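Local coordinates for protein cellobiose 2-epimerase (Spirochaeta thermophila DSM 6192, PDB 5ZIG) that probably catalyses the reversible epimerization of cellobiose to beta-D-glucosyl-(1->4)-D-mannose, interconverting the glucose and mannose forms of the reducing-end sugar, at residues A[140-145]-A[202-207]; A[219-224]-A[278-283]; A[350-355]-A[362-367]. One frame throughout, in Å; residues are numbered along the deposited sequence. Where two conformers were deposited one is given.

Interaction 1 of 3, residues A[140-145]-A[202-207]; sequences EALTLA and STLFRT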
loop_
_atom_site.group_PDB
_atom_site.type_symbol
_atom_site.label_atom_id
_atom_site.label_comp_id
_atom_site.label_asym_id
_atom_site.label_seq_id
_atom_site.Cartn_x
_atom_site.Cartn_y
_atom_site.Cartn_z
ATOM N N GLU A 140 -18.062 -9.180 -13.183
ATOM C CA GLU A 140 -17.861 -7.881 -13.819
ATOM C C GLU A 140 -16.669 -7.131 -13.219
ATOM O O GLU A 140 -15.961 -6.413 -13.940
ATOM C CB GLU A 140 -19.146 -7.052 -13.711
ATOM C CG GLU A 140 -18.944 -5.559 -13.850
ATOM C CD GLU A 140 -20.150 -4.771 -13.381
ATOM O OE1 GLU A 140 -21.216 -4.880 -14.029
ATOM O OE2 GLU A 140 -20.034 -4.053 -12.359
ATOM N N ALA A 141 -16.421 -7.304 -11.911
ATOM C CA ALA A 141 -15.274 -6.661 -11.269
ATOM C C ALA A 141 -13.957 -7.109 -11.897
ATOM O O ALA A 141 -13.039 -6.298 -12.065
ATOM C CB ALA A 141 -15.264 -6.958 -9.764
ATOM N N LEU A 142 -13.830 -8.404 -12.219
ATOM C CA LEU A 142 -12.605 -8.872 -12.866
ATOM C C LEU A 142 -12.496 -8.339 -14.293
ATOM O O LEU A 142 -11.405 -7.967 -14.741
ATOM C CB LEU A 142 -12.532 -10.405 -12.850
ATOM C CG LEU A 142 -11.161 -11.022 -13.186
ATOM C CD1 LEU A 142 -10.145 -10.731 -12.088
ATOM C CD2 LEU A 142 -11.276 -12.516 -13.421
ATOM N N THR A 143 -13.610 -8.272 -15.019
ATOM C CA THR A 143 -13.551 -7.691 -16.359
ATOM C C THR A 143 -13.087 -6.238 -16.305
ATOM O O THR A 143 -12.265 -5.808 -17.127
ATOM C CB THR A 143 -14.908 -7.827 -17.042
ATOM O OG1 THR A 143 -15.182 -9.224 -17.229
ATOM C CG2 THR A 143 -14.899 -7.142 -18.400
ATOM N N LEU A 144 -13.547 -5.485 -15.299
ATOM C CA LEU A 144 -13.104 -4.103 -15.166
ATOM C C LEU A 144 -11.627 -4.020 -14.803
ATOM O O LEU A 144 -10.908 -3.144 -15.297
ATOM C CB LEU A 144 -13.965 -3.374 -14.137
ATOM C CG LEU A 144 -15.270 -2.871 -14.758
ATOM C CD1 LEU A 144 -16.292 -2.545 -13.690
ATOM C CD2 LEU A 144 -14.972 -1.646 -15.593
ATOM N N ALA A 145 -11.149 -4.902 -13.935
ATOM C CA ALA A 145 -9.718 -4.896 -13.649
ATOM C C ALA A 145 -8.919 -5.164 -14.921
ATOM O O ALA A 145 -7.853 -4.578 -15.131
ATOM C CB ALA A 145 -9.393 -5.921 -12.561
ATOM N N SER A 202 0.994 -8.233 -9.025
ATOM C CA SER A 202 1.170 -9.451 -8.226
ATOM C C SER A 202 -0.177 -10.065 -7.861
ATOM O O SER A 202 -0.388 -11.272 -8.022
ATOM C CB SER A 202 1.986 -9.164 -6.959
ATOM O OG SER A 202 3.343 -8.864 -7.264
ATOM N N THR A 203 -1.120 -9.232 -7.415
ATOM C CA THR A 203 -2.432 -9.714 -6.992
ATOM C C THR A 203 -3.310 -10.095 -8.190
ATOM O O THR A 203 -4.049 -11.088 -8.127
ATOM C CB THR A 203 -3.099 -8.645 -6.094
ATOM O OG1 THR A 203 -2.451 -8.628 -4.815
ATOM C CG2 THR A 203 -4.594 -8.913 -5.876
ATOM N N LEU A 204 -3.249 -9.333 -9.289
ATOM C CA LEU A 204 -3.983 -9.736 -10.492
ATOM C C LEU A 204 -3.442 -11.056 -11.032
ATOM O O LEU A 204 -4.211 -11.923 -11.460
ATOM C CB LEU A 204 -3.922 -8.628 -11.558
ATOM C CG LEU A 204 -4.701 -8.877 -12.864
ATOM C CD1 LEU A 204 -6.205 -9.049 -12.599
ATOM C CD2 LEU A 204 -4.441 -7.809 -13.930
ATOM N N PHE A 205 -2.124 -11.246 -10.965
ATOM C CA PHE A 205 -1.530 -12.517 -11.385
ATOM C C PHE A 205 -1.888 -13.657 -10.431
ATOM O O PHE A 205 -2.155 -14.780 -10.873
ATOM C CB PHE A 205 -0.011 -12.383 -11.494
ATOM C CG PHE A 205 0.685 -13.652 -11.912
ATOM C CD1 PHE A 205 0.632 -14.086 -13.225
ATOM C CD2 PHE A 205 1.390 -14.411 -10.984
ATOM C CE1 PHE A 205 1.270 -15.245 -13.609
ATOM C CE2 PHE A 205 2.030 -15.569 -11.356
ATOM C CZ PHE A 205 1.972 -15.990 -12.670
ATOM N N ARG A 206 -1.869 -13.396 -9.120
ATOM C CA ARG A 206 -2.312 -14.416 -8.175
ATOM C C ARG A 206 -3.745 -14.836 -8.462
ATOM O O ARG A 206 -4.085 -16.022 -8.386
ATOM C CB ARG A 206 -2.196 -13.909 -6.737
ATOM C CG ARG A 206 -2.743 -14.925 -5.728
ATOM C CD ARG A 206 -2.604 -14.445 -4.261
ATOM N NE ARG A 206 -1.255 -14.682 -3.770
ATOM C CZ ARG A 206 -0.322 -13.749 -3.656
ATOM N NH1 ARG A 206 -0.595 -12.490 -3.985
ATOM N NH2 ARG A 206 0.882 -14.076 -3.198
ATOM N N THR A 207 -4.603 -13.873 -8.799
ATOM C CA THR A 207 -6.021 -14.141 -9.018
ATOM C C THR A 207 -6.265 -14.887 -10.334
ATOM O O THR A 207 -7.192 -15.698 -10.417
ATOM C CB THR A 207 -6.795 -12.803 -8.995
ATOM O OG1 THR A 207 -6.414 -12.026 -7.837
ATOM C CG2 THR A 207 -8.320 -13.006 -9.019
#
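In the (alpha/alpha)6 barrel fold of the N-acylglucosamine 2-epimerase family, helices 139-156 and 191-208 follow one another in the chain, and here Leu142 and Ala145 of the first meet Leu204 and Thr207 of the second. The two segments run at 132° to each other, with their axes 12.2 Å apart at closest approach. Such spacing suits a light contact in which the longer side chains do the reaching, and Leu142 does so with CG anti to its backbone N (chi1 -166°). Its CD1 methyl meets Leu204 CD1 at 4.3 Å and the Thr207 CG2 methyl at 4.2 Å, two residues one helical turn apart. Leucine fits here because its branched end spans what the backbones leave between them. Where the chains come nearest, Ala145 is small enough to allow it, and its CB lies 4.5 Å from Leu204 CD1, which therefore faces both residues of the other helix. Helix 119-136 flanks both partners, with His133 against Leu142 and Thr134 against Thr207. The methyl of Thr207 serves the apolar contact while its hydroxyl turns back on its own helix: OG1 donates to Thr203 O over 2.6 Å, tilted 31° from the carbonyl plane, and Thr207 N reaches the same oxygen from the opposite face.

Interaction 2 of 3, residues A[219-224]-A[278-283]; sequences HLILIF and LSWIRP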
loop_
_atom_site.group_PDB
_atom_site.type_symbol
_atom_site.label_atom_id
_atom_site.label_comp_id
_atom_site.label_asym_id
_atom_site.label_seq_id
_atom_site.Cartn_x
_atom_site.Cartn_y
_atom_site.Cartn_z
ATOM N N HIS A 219 9.067 -7.110 -16.240
ATOM C CA HIS A 219 9.485 -5.768 -16.625
ATOM C C HIS A 219 9.664 -4.877 -15.396
ATOM O O HIS A 219 10.688 -4.201 -15.244
ATOM C CB HIS A 219 8.452 -5.145 -17.564
ATOM C CG HIS A 219 8.789 -3.748 -17.970
ATOM N ND1 HIS A 219 9.973 -3.421 -18.598
ATOM C CD2 HIS A 219 8.096 -2.594 -17.852
ATOM C CE1 HIS A 219 9.992 -2.123 -18.851
ATOM N NE2 HIS A 219 8.864 -1.597 -18.409
ATOM N N LEU A 220 8.667 -4.874 -14.506
ATOM C CA LEU A 220 8.714 -4.011 -13.321
ATOM C C LEU A 220 9.900 -4.360 -12.428
ATOM O O LEU A 220 10.556 -3.466 -11.877
ATOM C CB LEU A 220 7.392 -4.110 -12.551
ATOM C CG LEU A 220 6.287 -3.225 -13.146
ATOM C CD1 LEU A 220 4.897 -3.621 -12.702
ATOM C CD2 LEU A 220 6.561 -1.753 -12.840
ATOM N N ILE A 221 10.200 -5.654 -12.284
ATOM C CA ILE A 221 11.321 -6.055 -11.436
ATOM C C ILE A 221 12.629 -5.504 -11.992
ATOM O O ILE A 221 13.475 -5.001 -11.241
ATOM C CB ILE A 221 11.360 -7.590 -11.269
ATOM C CG1 ILE A 221 10.204 -8.045 -10.377
ATOM C CG2 ILE A 221 12.646 -8.014 -10.598
ATOM C CD1 ILE A 221 9.396 -9.174 -10.912
ATOM N N LEU A 222 12.798 -5.555 -13.319
ATOM C CA LEU A 222 14.013 -5.013 -13.923
ATOM C C LEU A 222 14.117 -3.502 -13.744
ATOM O O LEU A 222 15.224 -2.973 -13.605
ATOM C CB LEU A 222 14.074 -5.370 -15.416
ATOM C CG LEU A 222 14.404 -6.827 -15.770
ATOM C CD1 LEU A 222 14.026 -7.098 -17.206
ATOM C CD2 LEU A 222 15.880 -7.134 -15.546
ATOM N N ILE A 223 12.986 -2.789 -13.772
ATOM C CA ILE A 223 13.002 -1.354 -13.509
ATOM C C ILE A 223 13.507 -1.099 -12.092
ATOM O O ILE A 223 14.375 -0.243 -11.857
ATOM C CB ILE A 223 11.595 -0.760 -13.717
ATOM C CG1 ILE A 223 11.116 -0.970 -15.148
ATOM C CG2 ILE A 223 11.545 0.709 -13.296
ATOM C CD1 ILE A 223 11.974 -0.294 -16.181
ATOM N N PHE A 224 12.966 -1.849 -11.130
ATOM C CA PHE A 224 13.382 -1.697 -9.740
ATOM C C PHE A 224 14.835 -2.106 -9.552
ATOM O O PHE A 224 15.598 -1.378 -8.914
ATOM C CB PHE A 224 12.453 -2.497 -8.827
ATOM C CG PHE A 224 11.218 -1.729 -8.409
ATOM C CD1 PHE A 224 11.260 -0.871 -7.311
ATOM C CD2 PHE A 224 10.028 -1.838 -9.124
ATOM C CE1 PHE A 224 10.131 -0.151 -6.928
ATOM C CE2 PHE A 224 8.892 -1.128 -8.749
ATOM C CZ PHE A 224 8.944 -0.278 -7.652
ATOM N N LEU A 278 17.851 -12.290 -3.045
ATOM C CA LEU A 278 18.286 -12.173 -1.657
ATOM C C LEU A 278 19.437 -11.186 -1.525
ATOM O O LEU A 278 19.367 -10.238 -0.730
ATOM C CB LEU A 278 18.680 -13.547 -1.102
ATOM C CG LEU A 278 17.553 -14.580 -1.030
ATOM C CD1 LEU A 278 18.087 -15.876 -0.465
ATOM C CD2 LEU A 278 16.391 -14.099 -0.183
ATOM N N SER A 279 20.497 -11.373 -2.318
ATOM C CA SER A 279 21.650 -10.476 -2.227
ATOM C C SER A 279 21.261 -9.032 -2.512
ATOM O O SER A 279 21.783 -8.104 -1.882
ATOM C CB SER A 279 22.747 -10.924 -3.194
ATOM O OG SER A 279 23.087 -12.266 -2.946
ATOM N N TRP A 280 20.344 -8.826 -3.449
ATOM C CA TRP A 280 19.878 -7.481 -3.766
ATOM C C TRP A 280 19.148 -6.852 -2.583
ATOM O O TRP A 280 19.457 -5.730 -2.166
ATOM C CB TRP A 280 18.961 -7.547 -4.981
ATOM C CG TRP A 280 18.238 -6.284 -5.316
ATOM C CD1 TRP A 280 18.649 -5.018 -5.059
ATOM C CD2 TRP A 280 16.970 -6.172 -5.983
ATOM N NE1 TRP A 280 17.718 -4.116 -5.523
ATOM C CE2 TRP A 280 16.683 -4.799 -6.105
ATOM C CE3 TRP A 280 16.066 -7.098 -6.518
ATOM C CZ2 TRP A 280 15.514 -4.323 -6.732
ATOM C CZ3 TRP A 280 14.901 -6.626 -7.134
ATOM C CH2 TRP A 280 14.643 -5.253 -7.236
ATOM N N ILE A 281 18.175 -7.571 -2.032
ATOM C CA ILE A 281 17.243 -6.969 -1.092
ATOM C C ILE A 281 17.844 -6.868 0.308
ATOM O O ILE A 281 17.484 -5.971 1.078
ATOM C CB ILE A 281 15.932 -7.783 -1.130
ATOM C CG1 ILE A 281 15.040 -7.263 -2.255
ATOM C CG2 ILE A 281 15.189 -7.760 0.200
ATOM C CD1 ILE A 281 14.586 -5.835 -2.059
ATOM N N ARG A 282 18.785 -7.755 0.650
ATOM C CA ARG A 282 19.310 -7.803 2.017
ATOM C C ARG A 282 19.869 -6.465 2.489
ATOM O O ARG A 282 19.505 -6.024 3.594
ATOM C CB ARG A 282 20.360 -8.917 2.124
ATOM C CG ARG A 282 20.493 -9.507 3.539
ATOM C CD ARG A 282 21.831 -10.196 3.753
ATOM N NE ARG A 282 21.691 -11.648 3.845
ATOM C CZ ARG A 282 21.643 -12.331 4.988
ATOM N NH1 ARG A 282 21.733 -11.698 6.154
ATOM N NH2 ARG A 282 21.511 -13.653 4.964
ATOM N N PRO A 283 20.729 -5.771 1.739
ATOM C CA PRO A 283 21.245 -4.493 2.248
ATOM C C PRO A 283 20.180 -3.422 2.413
ATOM O O PRO A 283 20.345 -2.549 3.266
ATOM C CB PRO A 283 22.292 -4.098 1.200
ATOM C CG PRO A 283 21.885 -4.808 -0.008
ATOM C CD PRO A 283 21.348 -6.111 0.446
#
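Phe224 and Trp280 form the nearest backbone pair between the two helical segments, yet their CA atoms are still 10.6 Å apart, and a long side chain has to bridge the interval. Trp280 is that bridge. Its CG stands anti to the backbone N (chi1 171°), which sends the indole out toward 219-224, where the far end of the six-membered ring does the touching. CH2 meets Phe224 CB at 3.9 Å, with that methylene lying at the ring edge and in its plane; CZ2 comes to 3.7 Å from the backbone carbon C of Phe224, which approaches obliquely. One turn earlier, Ile221 offers its CG2 methyl to Trp280 CZ3 at 4.4 Å. The phenyl ring of Phe224 leads away from Trp280 to rest on Leu195 of helix 191-208, leaving its CB as the part that meets the indole. In the (alpha/alpha)6 barrel these segments belong to helices 211-228 and 275-294, with helix 251-269 between them in the chain; it touches both sides, Leu261 packing on Trp280 and Leu268 on Ile221. The polar NE1 of the indole donates to Ala229 O, and the pi system of the ring separately makes a cation-pi contact with Arg225. With an alanine here, Phe224 CB and Ile221 CG2 would probably lose their indole partner, and Ala229 O its N-H donor. Within 278-283, Ile281 CG1 sits 4.2 Å above one face of the indole, offset toward its rim.

Interaction 3 of 3, residues A[350-355]-A[362-367]; sequences DHLVDR and WAVTPE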
loop_
_atom_site.group_PDB
_atom_site.type_symbol
_atom_site.label_atom_id
_atom_site.label_comp_id
_atom_site.label_asym_id
_atom_site.label_seq_id
_atom_site.Cartn_x
_atom_site.Cartn_y
_atom_site.Cartn_z
ATOM N N ASP A 350 1.264 1.147 21.466
ATOM C CA ASP A 350 1.435 2.113 22.547
ATOM C C ASP A 350 0.973 3.512 22.154
ATOM O O ASP A 350 0.420 4.242 22.984
ATOM C CB ASP A 350 2.897 2.162 22.976
ATOM C CG ASP A 350 3.263 1.027 23.888
ATOM O OD1 ASP A 350 2.443 0.704 24.769
ATOM O OD2 ASP A 350 4.369 0.476 23.720
ATOM N N HIS A 351 1.210 3.913 20.915
ATOM C CA HIS A 351 1.045 5.327 20.588
ATOM C C HIS A 351 0.150 5.602 19.383
ATOM O O HIS A 351 -0.602 6.580 19.409
ATOM C CB HIS A 351 2.440 5.947 20.381
ATOM C CG HIS A 351 3.407 5.653 21.495
ATOM N ND1 HIS A 351 3.161 5.991 22.809
ATOM C CD2 HIS A 351 4.621 5.049 21.486
ATOM C CE1 HIS A 351 4.178 5.607 23.561
ATOM N NE2 HIS A 351 5.079 5.034 22.783
ATOM N N LEU A 352 0.195 4.766 18.337
ATOM C CA LEU A 352 -0.565 5.059 17.120
ATOM C C LEU A 352 -2.022 4.640 17.214
ATOM O O LEU A 352 -2.854 5.159 16.467
ATOM C CB LEU A 352 0.073 4.384 15.903
ATOM C CG LEU A 352 1.257 5.199 15.399
ATOM C CD1 LEU A 352 2.201 4.298 14.621
ATOM C CD2 LEU A 352 0.800 6.413 14.541
ATOM N N VAL A 353 -2.349 3.676 18.072
ATOM C CA VAL A 353 -3.747 3.326 18.282
ATOM C C VAL A 353 -4.422 4.450 19.062
ATOM O O VAL A 353 -3.914 4.906 20.094
ATOM C CB VAL A 353 -3.856 1.973 19.001
ATOM C CG1 VAL A 353 -5.290 1.641 19.349
ATOM C CG2 VAL A 353 -3.293 0.880 18.122
ATOM N N ASP A 354 -5.556 4.902 18.576
ATOM C CA ASP A 354 -6.317 5.902 19.233
ATOM C C ASP A 354 -7.492 5.227 19.828
ATOM O O ASP A 354 -8.467 5.055 19.187
ATOM C CB ASP A 354 -6.779 6.984 18.271
ATOM C CG ASP A 354 -7.597 8.081 18.945
ATOM O OD1 ASP A 354 -8.069 8.945 18.248
ATOM O OD2 ASP A 354 -7.776 8.088 20.141
ATOM N N ARG A 355 -7.370 4.857 21.093
ATOM C CA ARG A 355 -8.463 4.227 21.794
ATOM C C ARG A 355 -9.596 5.211 22.174
ATOM O O ARG A 355 -10.710 4.819 22.387
ATOM C CB ARG A 355 -7.957 3.446 22.983
ATOM C CG ARG A 355 -7.165 2.217 22.622
ATOM C CD ARG A 355 -6.114 2.046 23.650
ATOM N NE ARG A 355 -4.860 1.531 23.180
ATOM C CZ ARG A 355 -4.672 0.338 22.655
ATOM N NH1 ARG A 355 -5.684 -0.471 22.434
ATOM N NH2 ARG A 355 -3.464 -0.012 22.317
ATOM N N TRP A 362 -2.799 9.471 12.256
ATOM C CA TRP A 362 -1.931 9.606 11.086
ATOM C C TRP A 362 -0.456 9.571 11.481
ATOM O O TRP A 362 0.370 8.988 10.775
ATOM C CB TRP A 362 -2.242 10.913 10.351
ATOM C CG TRP A 362 -1.309 11.173 9.206
ATOM C CD1 TRP A 362 -0.003 11.581 9.274
ATOM C CD2 TRP A 362 -1.622 11.066 7.813
ATOM N NE1 TRP A 362 0.519 11.711 8.013
ATOM C CE2 TRP A 362 -0.455 11.409 7.095
ATOM C CE3 TRP A 362 -2.780 10.723 7.105
ATOM C CZ2 TRP A 362 -0.401 11.395 5.704
ATOM C CZ3 TRP A 362 -2.725 10.704 5.714
ATOM C CH2 TRP A 362 -1.539 11.039 5.032
ATOM N N ALA A 363 -0.108 10.222 12.593
ATOM C CA ALA A 363 1.283 10.352 13.006
ATOM C C ALA A 363 1.371 10.821 14.457
ATOM O O ALA A 363 0.464 11.477 14.987
ATOM C CB ALA A 363 2.048 11.312 12.091
ATOM N N VAL A 364 2.484 10.447 15.092
ATOM C CA VAL A 364 2.816 10.865 16.444
ATOM C C VAL A 364 4.283 11.281 16.488
ATOM O O VAL A 364 5.058 11.009 15.569
ATOM C CB VAL A 364 2.501 9.749 17.459
ATOM C CG1 VAL A 364 1.015 9.438 17.499
ATOM C CG2 VAL A 364 3.231 8.478 17.011
ATOM N N THR A 365 4.662 11.951 17.569
ATOM C CA THR A 365 6.059 12.331 17.748
ATOM C C THR A 365 6.869 11.076 18.050
ATOM O O THR A 365 6.294 10.037 18.383
ATOM C CB THR A 365 6.207 13.335 18.900
ATOM O OG1 THR A 365 5.747 12.732 20.115
ATOM C CG2 THR A 365 5.378 14.569 18.623
ATOM N N PRO A 366 8.204 11.132 17.932
ATOM C CA PRO A 366 9.010 9.955 18.310
ATOM C C PRO A 366 8.682 9.464 19.704
ATOM O O PRO A 366 8.790 8.263 19.991
ATOM C CB PRO A 366 10.456 10.465 18.220
ATOM C CG PRO A 366 10.385 11.658 17.319
ATOM C CD PRO A 366 9.055 12.281 17.560
ATOM N N GLU A 367 8.234 10.375 20.569
ATOM C CA GLU A 367 7.789 10.039 21.912
ATOM C C GLU A 367 6.389 9.428 21.951
ATOM O O GLU A 367 6.049 8.781 22.947
ATOM C CB GLU A 367 7.834 11.295 22.792
ATOM C CG GLU A 367 9.237 11.877 22.987
ATOM C CD GLU A 367 9.780 12.541 21.729
ATOM O OE1 GLU A 367 8.966 12.959 20.879
ATOM O OE2 GLU A 367 11.017 12.628 21.577
#
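Apolar contacts between Leu352 and Val364 lie at the centre of this junction, where the two residues are also the nearest backbone pair, their CA atoms 6.8 Å apart. Leu352 CD2 comes to 4.0 Å from Val364 CG2, the two side chains crossing at a slant. The same CD2 methyl also lies 4.3 Å from Ala363 CA, so the leucine end rests against strand backbone as well as side chain. With chi1 of Val364 at -63°, its CG2 takes the position between the backbone N and the carbonyl carbon and faces Leu352. A short, beta-branched residue suits this place, since its two methyls cover two neighbours without a long reach.

The segments come from helix 336-352 and from strand 363-364, an outermost strand of a four-stranded antiparallel sheet within the (alpha/alpha)6 barrel fold; a short loop connects the two. Backbone hydrogen bonding of Val364 with Arg313 ties the strand to its neighbour 309-314, and Ala363 points away from 350-355, its methyl resting on Val314. On the helical side, Leu352 also packs on Trp315 and Gln318 of helix 315-332.

Two further contacts involve backbone oxygens, neither of them as a hydrogen bond. The second methyl of Val364, CG1, lies in van der Waals contact with His351 O at 3.8 Å. His351 itself has CG anti to the carbonyl carbon (chi1 -50°), which swings the imidazole toward 362-367, and Glu367 O settles over one ring face, 3.7 Å from His351 CE1 and offset toward the rim. Phe347 meets the same ring edge-to-face.

How the interactions relate
The three contacts follow one another along the chain without overlap, and all belong to the (alpha/alpha)6 barrel fold. Interactions 1 and 2 are 24 Å apart between centres, with nearest atoms about 7 Å apart; helices 191-208 and 211-228, successive in the chain, carry one segment of each. Interaction 3 is farther off, its centre 35 Å from that of interaction 1 and 32 Å from that of interaction 2. The first two join helices of the barrel to each other, whereas the third joins the C-terminal end of helix 336-352 to edge strand 363-364 of the small sheet, on the opposite side of the chain's centre from interaction 1.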